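Local coordinates for protein ubiquitin-like-specific protease 2 (Saccharomyces cerevisiae, PDB 5LNB) that removes SUMO from protein conjugates as a cysteine protease of the C48 family, represented here by a piece that holds its catalytic domain, at residues 49-54 with 216-220; 65-71 with 227-231; 74-80 with 110-116; 157-163 with 198-204; 232-237 with 252-256. All blocks are in the same frame, centred on the assembly; numbering follows the deposited sequence.

Contact 1. Residues 49-54 with 216-220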
# COMPACT_ATOMS: atom_id res chain seq x y z
N VAL A 49 8.93 -8.51 -6.36
CA VAL A 49 7.84 -8.84 -5.45
C VAL A 49 6.53 -8.81 -6.24
O VAL A 49 6.16 -7.77 -6.77
CB VAL A 49 7.80 -7.88 -4.26
CG1 VAL A 49 6.59 -8.15 -3.40
CG2 VAL A 49 9.07 -8.00 -3.43
N ASN A 50 5.84 -9.95 -6.30
CA ASN A 50 4.62 -10.00 -7.12
C ASN A 50 3.43 -9.37 -6.39
O ASN A 50 3.49 -9.02 -5.20
CB ASN A 50 4.30 -11.44 -7.53
CG ASN A 50 4.12 -12.36 -6.34
OD1 ASN A 50 3.27 -12.14 -5.48
ND2 ASN A 50 4.94 -13.41 -6.28
N ASP A 51 2.32 -9.21 -7.13
CA ASP A 51 1.13 -8.53 -6.60
C ASP A 51 0.56 -9.26 -5.39
O ASP A 51 0.03 -8.63 -4.47
CB ASP A 51 0.06 -8.43 -7.68
CG ASP A 51 0.57 -7.74 -8.93
OD1 ASP A 51 1.11 -6.62 -8.81
OD2 ASP A 51 0.42 -8.31 -10.03
N SER A 52 0.61 -10.60 -5.40
CA SER A 52 0.02 -11.37 -4.32
C SER A 52 0.69 -11.05 -3.00
O SER A 52 0.03 -10.79 -1.98
CB SER A 52 0.12 -12.87 -4.61
OG SER A 52 -0.56 -13.18 -5.80
N ILE A 53 2.02 -11.07 -2.99
CA ILE A 53 2.77 -10.79 -1.77
C ILE A 53 2.52 -9.36 -1.32
O ILE A 53 2.25 -9.10 -0.15
CB ILE A 53 4.27 -11.06 -2.00
CG1 ILE A 53 4.53 -12.56 -2.22
CG2 ILE A 53 5.05 -10.53 -0.83
CD1 ILE A 53 4.08 -13.44 -1.07
N LEU A 54 2.61 -8.42 -2.25
CA LEU A 54 2.49 -7.02 -1.86
C LEU A 54 1.07 -6.71 -1.37
O LEU A 54 0.90 -6.05 -0.34
CB LEU A 54 2.88 -6.11 -3.02
CG LEU A 54 2.99 -4.67 -2.54
CD1 LEU A 54 4.23 -4.06 -3.11
CD2 LEU A 54 1.73 -3.88 -2.95
N GLY A 216 9.40 -3.43 -4.20
CA GLY A 216 8.20 -3.97 -3.58
C GLY A 216 8.33 -4.16 -2.08
O GLY A 216 7.36 -3.98 -1.34
N VAL A 217 9.54 -4.51 -1.62
CA VAL A 217 9.80 -4.68 -0.19
C VAL A 217 9.77 -3.33 0.52
O VAL A 217 9.29 -3.22 1.65
CB VAL A 217 11.15 -5.40 0.02
CG1 VAL A 217 11.52 -5.47 1.50
CG2 VAL A 217 11.13 -6.80 -0.57
N HIS A 218 10.31 -2.29 -0.13
CA HIS A 218 10.27 -0.96 0.47
C HIS A 218 8.84 -0.43 0.56
O HIS A 218 8.49 0.21 1.55
CB HIS A 218 11.14 -0.00 -0.33
CG HIS A 218 12.60 -0.24 -0.11
ND1 HIS A 218 13.30 0.34 0.93
CD2 HIS A 218 13.49 -1.00 -0.79
CE1 HIS A 218 14.56 -0.06 0.87
NE2 HIS A 218 14.70 -0.87 -0.16
N VAL A 219 8.01 -0.68 -0.47
CA VAL A 219 6.61 -0.26 -0.40
C VAL A 219 5.95 -0.86 0.83
O VAL A 219 5.29 -0.16 1.62
CB VAL A 219 5.85 -0.64 -1.68
CG1 VAL A 219 4.34 -0.59 -1.42
CG2 VAL A 219 6.20 0.31 -2.82
N ILE A 220 6.10 -2.18 1.02
CA ILE A 220 5.50 -2.85 2.16
C ILE A 220 5.95 -2.20 3.47
O ILE A 220 5.13 -1.88 4.34
CB ILE A 220 5.85 -4.35 2.13
CG1 ILE A 220 5.16 -5.04 0.94
CG2 ILE A 220 5.53 -5.04 3.48
CD1 ILE A 220 5.66 -6.45 0.65
O HOH W 1 10.05 -5.59 -6.06
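Leu-54 and Val-49 meet helix 215-228 where the packing is tightest. Because CG of Leu-54 stands anti to its backbone N (chi1 -170°), CD1 reaches to 3.6 Å from the carbonyl O of Gly-216 and 3.9 Å from CG1 of Val-219, crossing that valine at about a right angle. CG of Leu-54 slides past CG1 of Ile-220. Trp-123 of strand 122-129 covers Leu-54 and Val-219. CB of Val-49 lies 4.0 Å from CA of Gly-216, and glycine suits this place because any CB on it would collide with that valine. CG2 of Val-49 meets CG2 of Val-217 at 3.7 Å. A water accepts from the N atoms of Val-49 and Gly-216, tying the two backbones together.

Packing is looser round CD1 of Ile-220, which stays 4.4 Å from CG2 of Ile-53. On the more exposed side, Asn-50 takes no part in this packing and is the N-cap of helix 51-67, its OD1 accepting from N of Ile-53 at 3.0 Å. Such apolar docking onto the helix is consistent with the papain-like core of C48 peptidases, in which the nucleophilic cysteine heads a central helix.

Contact 2. Residues 65-71 with 227-231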
# COMPACT_ATOMS: atom_id res chain seq x y z
N SER A 65 -2.59 -2.33 12.23
CA SER A 65 -2.79 -0.98 12.73
C SER A 65 -4.21 -0.79 13.25
O SER A 65 -4.42 -0.12 14.27
CB SER A 65 -2.49 0.03 11.61
OG SER A 65 -2.83 1.34 12.00
N ILE A 66 -5.20 -1.38 12.57
CA ILE A 66 -6.57 -1.29 13.06
C ILE A 66 -6.74 -2.08 14.35
O ILE A 66 -7.40 -1.61 15.29
CB ILE A 66 -7.56 -1.75 11.97
CG1 ILE A 66 -7.54 -0.76 10.79
CG2 ILE A 66 -8.98 -1.96 12.56
CD1 ILE A 66 -8.26 -1.22 9.55
N GLU A 67 -6.12 -3.27 14.44
CA GLU A 67 -6.23 -4.08 15.65
C GLU A 67 -5.70 -3.33 16.86
O GLU A 67 -6.24 -3.44 17.97
CB GLU A 67 -5.48 -5.40 15.50
CG GLU A 67 -5.97 -6.32 14.40
CD GLU A 67 -5.06 -7.55 14.23
OE1 GLU A 67 -4.62 -7.83 13.08
OE2 GLU A 67 -4.77 -8.21 15.25
N LYS A 68 -4.61 -2.58 16.69
CA LYS A 68 -4.00 -1.87 17.80
C LYS A 68 -4.69 -0.55 18.11
O LYS A 68 -4.23 0.18 18.99
CB LYS A 68 -2.52 -1.62 17.51
CG LYS A 68 -1.71 -2.89 17.28
CD LYS A 68 -0.23 -2.59 17.24
CE LYS A 68 0.61 -3.86 17.25
NZ LYS A 68 0.45 -4.64 15.99
N SER A 69 -5.79 -0.23 17.41
CA SER A 69 -6.49 1.04 17.58
C SER A 69 -5.59 2.22 17.28
O SER A 69 -5.78 3.31 17.81
CB SER A 69 -7.08 1.19 18.99
OG SER A 69 -7.46 -0.07 19.51
N ILE A 70 -4.57 2.02 16.44
CA ILE A 70 -3.80 3.15 15.96
C ILE A 70 -4.65 3.99 15.02
O ILE A 70 -4.58 5.23 15.02
CB ILE A 70 -2.50 2.67 15.28
CG1 ILE A 70 -1.61 1.95 16.29
CG2 ILE A 70 -1.77 3.84 14.63
CD1 ILE A 70 -0.38 1.34 15.68
N ILE A 71 -5.46 3.33 14.20
CA ILE A 71 -6.45 3.97 13.35
C ILE A 71 -7.76 3.21 13.51
O ILE A 71 -7.80 2.10 14.03
CB ILE A 71 -6.01 3.99 11.87
CG1 ILE A 71 -5.84 2.56 11.35
CG2 ILE A 71 -4.71 4.78 11.71
CD1 ILE A 71 -5.91 2.41 9.86
N PHE A 227 1.60 3.37 9.05
CA PHE A 227 0.45 3.00 9.86
C PHE A 227 0.80 2.54 11.27
O PHE A 227 -0.11 2.24 12.05
CB PHE A 227 -0.38 1.95 9.14
CG PHE A 227 -1.22 2.53 8.05
CD1 PHE A 227 -2.42 3.16 8.35
CD2 PHE A 227 -0.80 2.48 6.74
CE1 PHE A 227 -3.19 3.71 7.35
CE2 PHE A 227 -1.57 3.03 5.73
CZ PHE A 227 -2.76 3.65 6.04
N GLU A 228 2.08 2.52 11.64
CA GLU A 228 2.38 2.49 13.06
C GLU A 228 2.11 3.85 13.72
O GLU A 228 1.88 3.89 14.93
CB GLU A 228 3.83 2.04 13.27
CG GLU A 228 4.06 0.63 12.74
CD GLU A 228 5.50 0.15 12.84
OE1 GLU A 228 6.44 1.00 12.87
OE2 GLU A 228 5.70 -1.09 12.88
N ASN A 229 2.12 4.95 12.95
CA ASN A 229 1.78 6.28 13.46
C ASN A 229 1.60 7.25 12.30
O ASN A 229 2.56 7.93 11.89
CB ASN A 229 2.85 6.78 14.43
CG ASN A 229 2.42 8.06 15.15
OD1 ASN A 229 1.64 8.85 14.63
ND2 ASN A 229 2.96 8.27 16.35
N PRO A 230 0.39 7.35 11.74
CA PRO A 230 0.20 8.18 10.54
C PRO A 230 0.42 9.67 10.78
O PRO A 230 1.10 10.33 9.99
CB PRO A 230 -1.25 7.87 10.15
CG PRO A 230 -1.50 6.50 10.71
CD PRO A 230 -0.77 6.49 12.01
N VAL A 231 -0.15 10.21 11.85
CA VAL A 231 0.03 11.64 12.13
C VAL A 231 1.52 11.97 12.22
O VAL A 231 2.00 12.95 11.63
CB VAL A 231 -0.71 12.04 13.41
CG1 VAL A 231 -0.31 13.46 13.83
CG2 VAL A 231 -2.22 11.91 13.23
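Ser-65 makes the one hydrogen bond between the segments: its OG donates to O of Phe-227 at 2.9 Å, with the donor tilted 15° from the carbonyl plane. The hydroxyl stands anti to the serine's own N (chi1 173°), which carries it toward the last turn of helix 215-228, at the edge of the Phe-227 ring. With an alanine here, that carbonyl would probably lose its hydroxyl donor and a small gap would open beside the ring.

Apolar contacts come from two isoleucines. CG2 of Ile-70 lies 3.9 Å from CD of Pro-230, while its CD1 makes van der Waals contact with O of Glu-228. Ile-71 divides its branches: CD1 approaches CD1 of Phe-227 obliquely at 3.9 Å, while CG2 meets CG of Pro-230 at 3.8 Å. Val-76 touches Ile-71 and Phe-227, joining this cluster to the sheet.

In the backbone, Ser-69 ends helix 51-67 in a Schellman motif, and Asn-229 N-caps the next helix through Glu-232 N. Proline suits the first turn of that helix, where the missing N-H costs no helical bond. Apolar side chains thus make up much of the contact, and a serine hydroxyl satisfies a carbonyl at the helix end.

Contact 3. Residues 74-80 with 110-116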
# COMPACT_ATOMS: atom_id res chain seq x y z
N GLU A 74 -12.83 2.73 9.59
CA GLU A 74 -13.50 3.62 8.66
C GLU A 74 -12.62 4.76 8.16
O GLU A 74 -13.06 5.51 7.28
CB GLU A 74 -14.77 4.19 9.30
CG GLU A 74 -14.53 4.90 10.63
CD GLU A 74 -14.90 4.04 11.85
OE1 GLU A 74 -14.51 2.84 11.92
OE2 GLU A 74 -15.58 4.59 12.75
N GLN A 75 -11.40 4.93 8.69
CA GLN A 75 -10.52 6.02 8.28
C GLN A 75 -9.64 5.67 7.08
O GLN A 75 -9.03 6.59 6.51
CB GLN A 75 -9.62 6.44 9.44
CG GLN A 75 -10.38 6.97 10.65
CD GLN A 75 -9.46 7.30 11.81
OE1 GLN A 75 -8.39 6.69 11.98
NE2 GLN A 75 -9.85 8.29 12.60
N VAL A 76 -9.55 4.40 6.69
CA VAL A 76 -8.57 3.94 5.70
C VAL A 76 -9.29 3.15 4.61
O VAL A 76 -10.15 2.32 4.90
CB VAL A 76 -7.47 3.08 6.37
CG1 VAL A 76 -8.09 1.84 7.01
CG2 VAL A 76 -6.39 2.68 5.36
N HIS A 77 -8.91 3.40 3.35
CA HIS A 77 -9.31 2.55 2.23
C HIS A 77 -8.05 2.09 1.49
O HIS A 77 -7.27 2.92 1.01
CB HIS A 77 -10.24 3.29 1.27
CG HIS A 77 -10.91 2.38 0.29
ND1 HIS A 77 -10.29 1.92 -0.85
CD2 HIS A 77 -12.15 1.83 0.29
CE1 HIS A 77 -11.12 1.13 -1.51
NE2 HIS A 77 -12.26 1.07 -0.84
N LEU A 78 -7.87 0.78 1.40
CA LEU A 78 -6.71 0.18 0.75
C LEU A 78 -7.12 -0.31 -0.63
O LEU A 78 -7.99 -1.18 -0.76
CB LEU A 78 -6.14 -0.98 1.57
CG LEU A 78 -5.07 -1.84 0.89
CD1 LEU A 78 -3.83 -1.01 0.52
CD2 LEU A 78 -4.66 -3.02 1.75
N MET A 79 -6.51 0.25 -1.66
CA MET A 79 -6.68 -0.26 -3.01
C MET A 79 -5.72 -1.41 -3.24
O MET A 79 -4.56 -1.37 -2.81
CB MET A 79 -6.43 0.84 -4.04
CG MET A 79 -7.43 1.98 -4.00
SD MET A 79 -9.05 1.40 -4.50
CE MET A 79 -9.85 2.97 -4.78
N SER A 80 -6.20 -2.45 -3.92
CA SER A 80 -5.25 -3.44 -4.41
C SER A 80 -4.39 -2.83 -5.52
O SER A 80 -4.76 -1.83 -6.15
CB SER A 80 -5.98 -4.67 -4.94
OG SER A 80 -6.23 -4.55 -6.32
N LYS A 110 -12.61 8.94 3.89
CA LYS A 110 -11.40 8.33 4.41
C LYS A 110 -10.34 9.39 4.72
O LYS A 110 -10.14 10.35 3.97
CB LYS A 110 -10.85 7.32 3.40
CG LYS A 110 -11.89 6.33 2.90
CD LYS A 110 -12.37 5.44 4.03
CE LYS A 110 -13.71 4.81 3.71
NZ LYS A 110 -14.11 3.97 4.87
N LYS A 111 -9.65 9.20 5.85
CA LYS A 111 -8.43 9.96 6.12
C LYS A 111 -7.25 9.50 5.26
O LYS A 111 -6.39 10.32 4.92
CB LYS A 111 -8.06 9.84 7.59
CG LYS A 111 -8.92 10.64 8.53
CD LYS A 111 -8.34 10.60 9.94
CE LYS A 111 -8.94 11.69 10.80
NZ LYS A 111 -8.76 13.03 10.16
N TYR A 112 -7.17 8.22 4.92
CA TYR A 112 -6.02 7.68 4.17
C TYR A 112 -6.54 6.74 3.09
O TYR A 112 -7.20 5.75 3.40
CB TYR A 112 -5.04 6.92 5.10
CG TYR A 112 -4.85 7.60 6.44
CD1 TYR A 112 -4.09 8.77 6.55
CD2 TYR A 112 -5.44 7.09 7.58
CE1 TYR A 112 -3.95 9.40 7.79
CE2 TYR A 112 -5.29 7.71 8.81
CZ TYR A 112 -4.55 8.86 8.91
OH TYR A 112 -4.43 9.46 10.14
N VAL A 113 -6.26 7.05 1.84
CA VAL A 113 -6.55 6.15 0.73
C VAL A 113 -5.21 5.69 0.16
O VAL A 113 -4.41 6.51 -0.31
CB VAL A 113 -7.42 6.81 -0.35
CG1 VAL A 113 -7.75 5.81 -1.45
CG2 VAL A 113 -8.72 7.35 0.28
N VAL A 114 -4.96 4.38 0.24
CA VAL A 114 -3.64 3.81 -0.03
C VAL A 114 -3.64 3.20 -1.42
O VAL A 114 -4.45 2.31 -1.71
CB VAL A 114 -3.26 2.76 1.03
CG1 VAL A 114 -1.86 2.19 0.73
CG2 VAL A 114 -3.32 3.37 2.44
N ILE A 115 -2.74 3.66 -2.27
CA ILE A 115 -2.70 3.15 -3.64
C ILE A 115 -1.29 2.70 -4.01
O ILE A 115 -0.45 3.53 -4.36
CB ILE A 115 -3.21 4.20 -4.64
CG1 ILE A 115 -4.62 4.65 -4.25
CG2 ILE A 115 -3.17 3.63 -6.06
CD1 ILE A 115 -5.16 5.76 -5.13
N PRO A 116 -0.99 1.40 -3.93
CA PRO A 116 0.29 0.92 -4.45
C PRO A 116 0.29 0.90 -5.98
O PRO A 116 -0.73 0.64 -6.62
CB PRO A 116 0.43 -0.49 -3.86
CG PRO A 116 -0.93 -0.87 -3.42
CD PRO A 116 -1.70 0.38 -3.14
O HOH W 2 -5.73 8.57 12.68
O HOH W 3 -3.46 0.51 -7.16
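His-77 anchors the parallel pairing of strands 76-78 and 112-116: its N donates to O of Tyr-112 at 2.9 Å, and its O accepts from N of Val-114 at 2.8 Å. Either side of it, Tyr-112 N gives to Gln-75 O, and Met-79 N to Val-114 O at 2.9 Å; Lys-111 N adds a weak bond to Gln-75 O. Lys-110, bent at chi2 (-65°), folds its chain back past CB of His-77, and its NZ donates to O of Glu-74 at 3.0 Å from above the carbonyl plane.

Farther out, Gln-75 and Lys-111 run side by side, while OE1 of Gln-75 is held by N of Lys-72. CB of Lys-111 covers the centre of the Tyr-112 ring. CD1 of Leu-78 packs obliquely on CG1 of Val-114 (3.8 Å), beneath helix 51-67, and CG of Met-79 lies 3.9 Å from CG1 of Ile-115. Beta-branched residues favour the extended backbone of the inner strand. Main-chain bonds thus fix the register, while Leu-78 and Met-79 add apolar contact on the two faces.

Contact 4. Residues 157-163 with 198-204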
# COMPACT_ATOMS: atom_id res chain seq x y z
N PRO A 157 -8.61 24.10 1.27
CA PRO A 157 -8.50 22.68 1.64
C PRO A 157 -7.73 21.90 0.58
O PRO A 157 -8.30 21.68 -0.49
CB PRO A 157 -9.96 22.20 1.72
CG PRO A 157 -10.82 23.42 1.43
CD PRO A 157 -9.95 24.43 0.75
N LEU A 158 -6.48 21.52 0.85
CA LEU A 158 -5.62 20.90 -0.16
C LEU A 158 -5.58 19.39 0.01
O LEU A 158 -5.31 18.89 1.11
CB LEU A 158 -4.20 21.46 -0.07
CG LEU A 158 -4.04 22.89 -0.60
CD1 LEU A 158 -2.58 23.31 -0.54
CD2 LEU A 158 -4.58 22.99 -2.02
N VAL A 159 -5.83 18.67 -1.07
CA VAL A 159 -5.70 17.22 -1.10
C VAL A 159 -4.24 16.89 -1.40
O VAL A 159 -3.69 17.34 -2.41
CB VAL A 159 -6.63 16.60 -2.15
CG1 VAL A 159 -6.43 15.08 -2.22
CG2 VAL A 159 -8.11 17.00 -1.89
N ASN A 160 -3.61 16.12 -0.52
CA ASN A 160 -2.19 15.79 -0.65
C ASN A 160 -2.07 14.33 -1.02
O ASN A 160 -2.55 13.45 -0.30
CB ASN A 160 -1.43 16.09 0.65
CG ASN A 160 -1.44 17.57 1.01
OD1 ASN A 160 -1.29 18.42 0.14
ND2 ASN A 160 -1.62 17.87 2.29
N ILE A 161 -1.45 14.07 -2.16
CA ILE A 161 -1.15 12.71 -2.58
C ILE A 161 0.29 12.45 -2.16
O ILE A 161 1.23 12.87 -2.83
CB ILE A 161 -1.36 12.51 -4.09
CG1 ILE A 161 -2.82 12.83 -4.45
CG2 ILE A 161 -0.95 11.08 -4.50
CD1 ILE A 161 -3.12 12.78 -5.92
N LEU A 162 0.46 11.78 -1.02
CA LEU A 162 1.78 11.53 -0.46
C LEU A 162 2.42 10.36 -1.20
O LEU A 162 1.98 9.21 -1.05
CB LEU A 162 1.67 11.27 1.04
CG LEU A 162 0.87 12.31 1.84
CD1 LEU A 162 0.74 11.90 3.31
CD2 LEU A 162 1.50 13.71 1.73
N THR A 163 3.43 10.65 -2.02
CA THR A 163 4.04 9.69 -2.95
C THR A 163 5.47 9.39 -2.51
O THR A 163 6.27 10.31 -2.33
CB THR A 163 4.04 10.26 -4.37
OG1 THR A 163 2.74 10.77 -4.68
CG2 THR A 163 4.40 9.18 -5.39
N GLN A 198 -6.36 22.15 -6.44
CA GLN A 198 -6.53 21.77 -5.04
C GLN A 198 -5.84 20.46 -4.70
O GLN A 198 -5.77 20.11 -3.52
CB GLN A 198 -8.02 21.64 -4.71
CG GLN A 198 -8.65 22.82 -4.00
CD GLN A 198 -10.10 22.52 -3.62
OE1 GLN A 198 -11.00 22.56 -4.47
NE2 GLN A 198 -10.33 22.19 -2.36
N ILE A 199 -5.34 19.74 -5.69
CA ILE A 199 -4.76 18.41 -5.51
C ILE A 199 -3.26 18.51 -5.77
O ILE A 199 -2.84 18.89 -6.87
CB ILE A 199 -5.43 17.38 -6.42
CG1 ILE A 199 -6.96 17.50 -6.32
CG2 ILE A 199 -4.97 15.96 -6.08
CD1 ILE A 199 -7.68 16.58 -7.23
N LYS A 200 -2.47 18.17 -4.76
CA LYS A 200 -1.02 18.34 -4.81
C LYS A 200 -0.34 17.00 -4.58
O LYS A 200 -0.60 16.33 -3.58
CB LYS A 200 -0.56 19.36 -3.76
CG LYS A 200 -1.07 20.77 -4.03
CD LYS A 200 -0.71 21.23 -5.45
CE LYS A 200 -1.28 22.61 -5.77
NZ LYS A 200 -1.23 22.88 -7.24
N MET A 201 0.51 16.61 -5.52
CA MET A 201 1.43 15.52 -5.28
C MET A 201 2.57 16.03 -4.40
O MET A 201 3.16 17.07 -4.69
CB MET A 201 1.98 14.96 -6.59
CG MET A 201 2.98 13.82 -6.34
SD MET A 201 4.02 13.37 -7.74
CE MET A 201 5.00 14.85 -7.97
N LYS A 202 2.85 15.31 -3.31
CA LYS A 202 3.96 15.64 -2.43
C LYS A 202 4.94 14.48 -2.46
O LYS A 202 4.58 13.35 -2.10
CB LYS A 202 3.48 15.92 -1.01
CG LYS A 202 2.41 17.01 -0.90
CD LYS A 202 3.00 18.42 -0.96
CE LYS A 202 1.91 19.47 -0.82
NZ LYS A 202 2.41 20.88 -0.95
N THR A 203 6.16 14.74 -2.92
CA THR A 203 7.22 13.74 -3.00
C THR A 203 7.77 13.53 -1.59
O THR A 203 8.38 14.44 -1.03
CB THR A 203 8.33 14.19 -3.95
OG1 THR A 203 7.82 14.23 -5.29
CG2 THR A 203 9.53 13.25 -3.90
N CYS A 204 7.54 12.36 -1.02
CA CYS A 204 7.89 12.18 0.37
C CYS A 204 9.15 11.34 0.51
O CYS A 204 9.21 10.24 -0.05
CB CYS A 204 6.73 11.53 1.13
SG CYS A 204 5.24 12.53 1.09
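A beta-alpha-beta crossover, strand 159-164 to helix 172-190 to strand 199-203, sets Val-159 beside Ile-199 and Ile-161 beside Met-201 in parallel register. Just before the strands, Gln-198 sends NE2 to O of Pro-157 at 2.8 Å, nearly straight (165°) and in the carbonyl plane. A leucine in its place would probably leave that carbonyl without its amide donor and free the Pro-157 end to shift. Val-159 O then accepts from Lys-200 N at 2.8 Å, and Lys-200 O from Ile-161 N.

Ile-161 O is gripped twice, by Lys-202 N at 3.0 Å and by Thr-163 OG1 at 3.2 Å, the two donors arriving on opposite faces of its plane. On the face toward the crossover helix, CD1 of Ile-161 meets CG2 of Ile-199 (3.7 Å), and Ile-175 of the helix touches Met-201 as well as Ile-161 and Thr-163, the last two apolar or short and suited to burial. The other face is more polar: the aliphatic part of Lys-202 passes Asn-160, its CE 3.5 Å from OD1. Beyond it, SG of Cys-204 rests against CB of Leu-162 at 3.8 Å.

Contact 5. Residues 232-237 with 252-256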
# COMPACT_ATOMS: atom_id res chain seq x y z
N GLU A 232 2.28 11.16 12.96
CA GLU A 232 3.70 11.43 13.10
C GLU A 232 4.43 11.30 11.77
O GLU A 232 5.29 12.13 11.44
CB GLU A 232 4.32 10.51 14.14
CG GLU A 232 5.78 10.79 14.42
CD GLU A 232 6.36 9.85 15.46
OE1 GLU A 232 6.37 8.62 15.23
OE2 GLU A 232 6.79 10.34 16.53
N THR A 233 4.11 10.27 10.99
CA THR A 233 4.77 10.10 9.69
C THR A 233 4.46 11.27 8.78
O THR A 233 5.35 11.78 8.09
CB THR A 233 4.35 8.78 9.05
OG1 THR A 233 4.51 7.71 9.99
CG2 THR A 233 5.19 8.51 7.79
N ILE A 234 3.20 11.71 8.75
CA ILE A 234 2.85 12.86 7.94
C ILE A 234 3.68 14.08 8.35
O ILE A 234 4.16 14.83 7.50
CB ILE A 234 1.34 13.14 8.04
CG1 ILE A 234 0.54 12.02 7.34
CG2 ILE A 234 1.00 14.49 7.44
CD1 ILE A 234 -0.98 12.10 7.57
N ASP A 235 3.89 14.26 9.66
CA ASP A 235 4.66 15.40 10.13
C ASP A 235 6.13 15.28 9.72
O ASP A 235 6.75 16.27 9.33
CB ASP A 235 4.52 15.55 11.64
CG ASP A 235 3.24 16.27 12.04
OD1 ASP A 235 2.82 17.17 11.28
OD2 ASP A 235 2.65 15.93 13.09
N VAL A 236 6.69 14.07 9.78
CA VAL A 236 8.07 13.87 9.34
C VAL A 236 8.24 14.29 7.89
O VAL A 236 9.15 15.06 7.55
CB VAL A 236 8.50 12.41 9.56
CG1 VAL A 236 9.89 12.17 8.96
CG2 VAL A 236 8.50 12.07 11.04
N TRP A 237 7.37 13.78 7.01
CA TRP A 237 7.42 14.17 5.61
C TRP A 237 7.19 15.67 5.44
O TRP A 237 7.91 16.33 4.67
CB TRP A 237 6.37 13.39 4.82
CG TRP A 237 6.73 11.97 4.59
CD1 TRP A 237 8.00 11.44 4.59
CD2 TRP A 237 5.84 10.89 4.33
NE1 TRP A 237 7.93 10.09 4.34
CE2 TRP A 237 6.62 9.73 4.18
CE3 TRP A 237 4.44 10.79 4.20
CZ2 TRP A 237 6.06 8.49 3.91
CZ3 TRP A 237 3.89 9.56 3.93
CH2 TRP A 237 4.70 8.42 3.79
N ILE A 252 15.30 10.78 8.07
CA ILE A 252 14.43 9.86 7.34
C ILE A 252 14.93 8.42 7.47
O ILE A 252 14.15 7.48 7.62
CB ILE A 252 14.31 10.29 5.87
CG1 ILE A 252 13.46 11.55 5.75
CG2 ILE A 252 13.75 9.15 5.01
CD1 ILE A 252 12.07 11.41 6.33
N ASN A 253 16.25 8.23 7.40
CA ASN A 253 16.78 6.87 7.48
C ASN A 253 16.51 6.25 8.85
O ASN A 253 16.21 5.05 8.95
CB ASN A 253 18.27 6.87 7.18
CG ASN A 253 18.55 7.09 5.72
OD1 ASN A 253 17.68 6.86 4.88
ND2 ASN A 253 19.77 7.51 5.39
N LYS A 254 16.61 7.05 9.91
CA LYS A 254 16.35 6.52 11.25
C LYS A 254 14.87 6.24 11.44
O LYS A 254 14.48 5.16 11.90
CB LYS A 254 16.86 7.51 12.30
CG LYS A 254 16.75 7.02 13.74
CD LYS A 254 17.54 7.91 14.68
CE LYS A 254 17.31 7.56 16.14
NZ LYS A 254 15.90 7.81 16.56
N TYR A 255 14.01 7.20 11.07
CA TYR A 255 12.58 7.05 11.28
C TYR A 255 12.05 5.79 10.62
O TYR A 255 11.22 5.08 11.21
CB TYR A 255 11.83 8.28 10.75
CG TYR A 255 10.37 8.27 11.16
CD1 TYR A 255 9.99 8.63 12.45
CD2 TYR A 255 9.37 7.89 10.27
CE1 TYR A 255 8.66 8.61 12.84
CE2 TYR A 255 8.02 7.87 10.65
CZ TYR A 255 7.68 8.23 11.94
OH TYR A 255 6.36 8.23 12.34
N PHE A 256 12.50 5.49 9.40
CA PHE A 256 12.03 4.35 8.62
C PHE A 256 12.91 3.11 8.78
O PHE A 256 12.81 2.19 7.95
CB PHE A 256 11.92 4.72 7.14
CG PHE A 256 10.75 5.61 6.82
CD1 PHE A 256 9.48 5.07 6.58
CD2 PHE A 256 10.91 6.99 6.76
CE1 PHE A 256 8.40 5.90 6.29
CE2 PHE A 256 9.83 7.82 6.47
CZ PHE A 256 8.57 7.27 6.23
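Tyr-255 and Val-236 form the middle of a helix-helix packing between helices 230-238 and 245-255. The tyrosine turns CG opposite the main-chain N (chi1 -170°), extending the ring across Val-236, whose CG2 sits over the ring centre as a CH-pi contact, 3.9 Å from the centroid. A tyrosine suits this position because it offers a flat apolar face and a hydroxyl. That OH donates to OE1 of Glu-232 at 2.9 Å on the carboxylate's anti side; Glu-232 gets there with a fully extended chain, its carboxylate plane nearly perpendicular to the ring (83°).

OG1 of Thr-233 lies at the edge of the Tyr-255 ring and bonds Asn-229 O within the helix, and CG2 of Thr-233 turns to CZ of Phe-256. Phe-256 and the five-membered ring of Trp-237 are near parallel but slid apart, hardly overlapping, with CZ of Phe-256 3.5 Å from NE1 of Trp-237. Ile-252, bent at chi2, brings CD1 unusually close, 3.5 Å, to CG1 of Val-236.

In the fold
All five contacts fall within the Ulp1-family catalytic domain. Contacts 1 and 2 both use helices 51-67 and 215-228; their centres lie about 20 Å apart and their segments alternate along the chain. Contacts 3 and 4, centres about 15 Å apart, build the two edges of one five-stranded mixed sheet, and both are nested in the loops that contacts 1 and 2 close. Contact 2 touches contact 3 through Phe-227 on Val-76 and Val-114, and Leu-54 of contact 1 packs on Pro-116. Contact 5 follows contacts 2 and 4 in sequence, sharing helix 230-238 with contact 2, and Trp-237 rests on Cys-204 of contact 4. Helices from distant parts of the chain thus clasp the sheet.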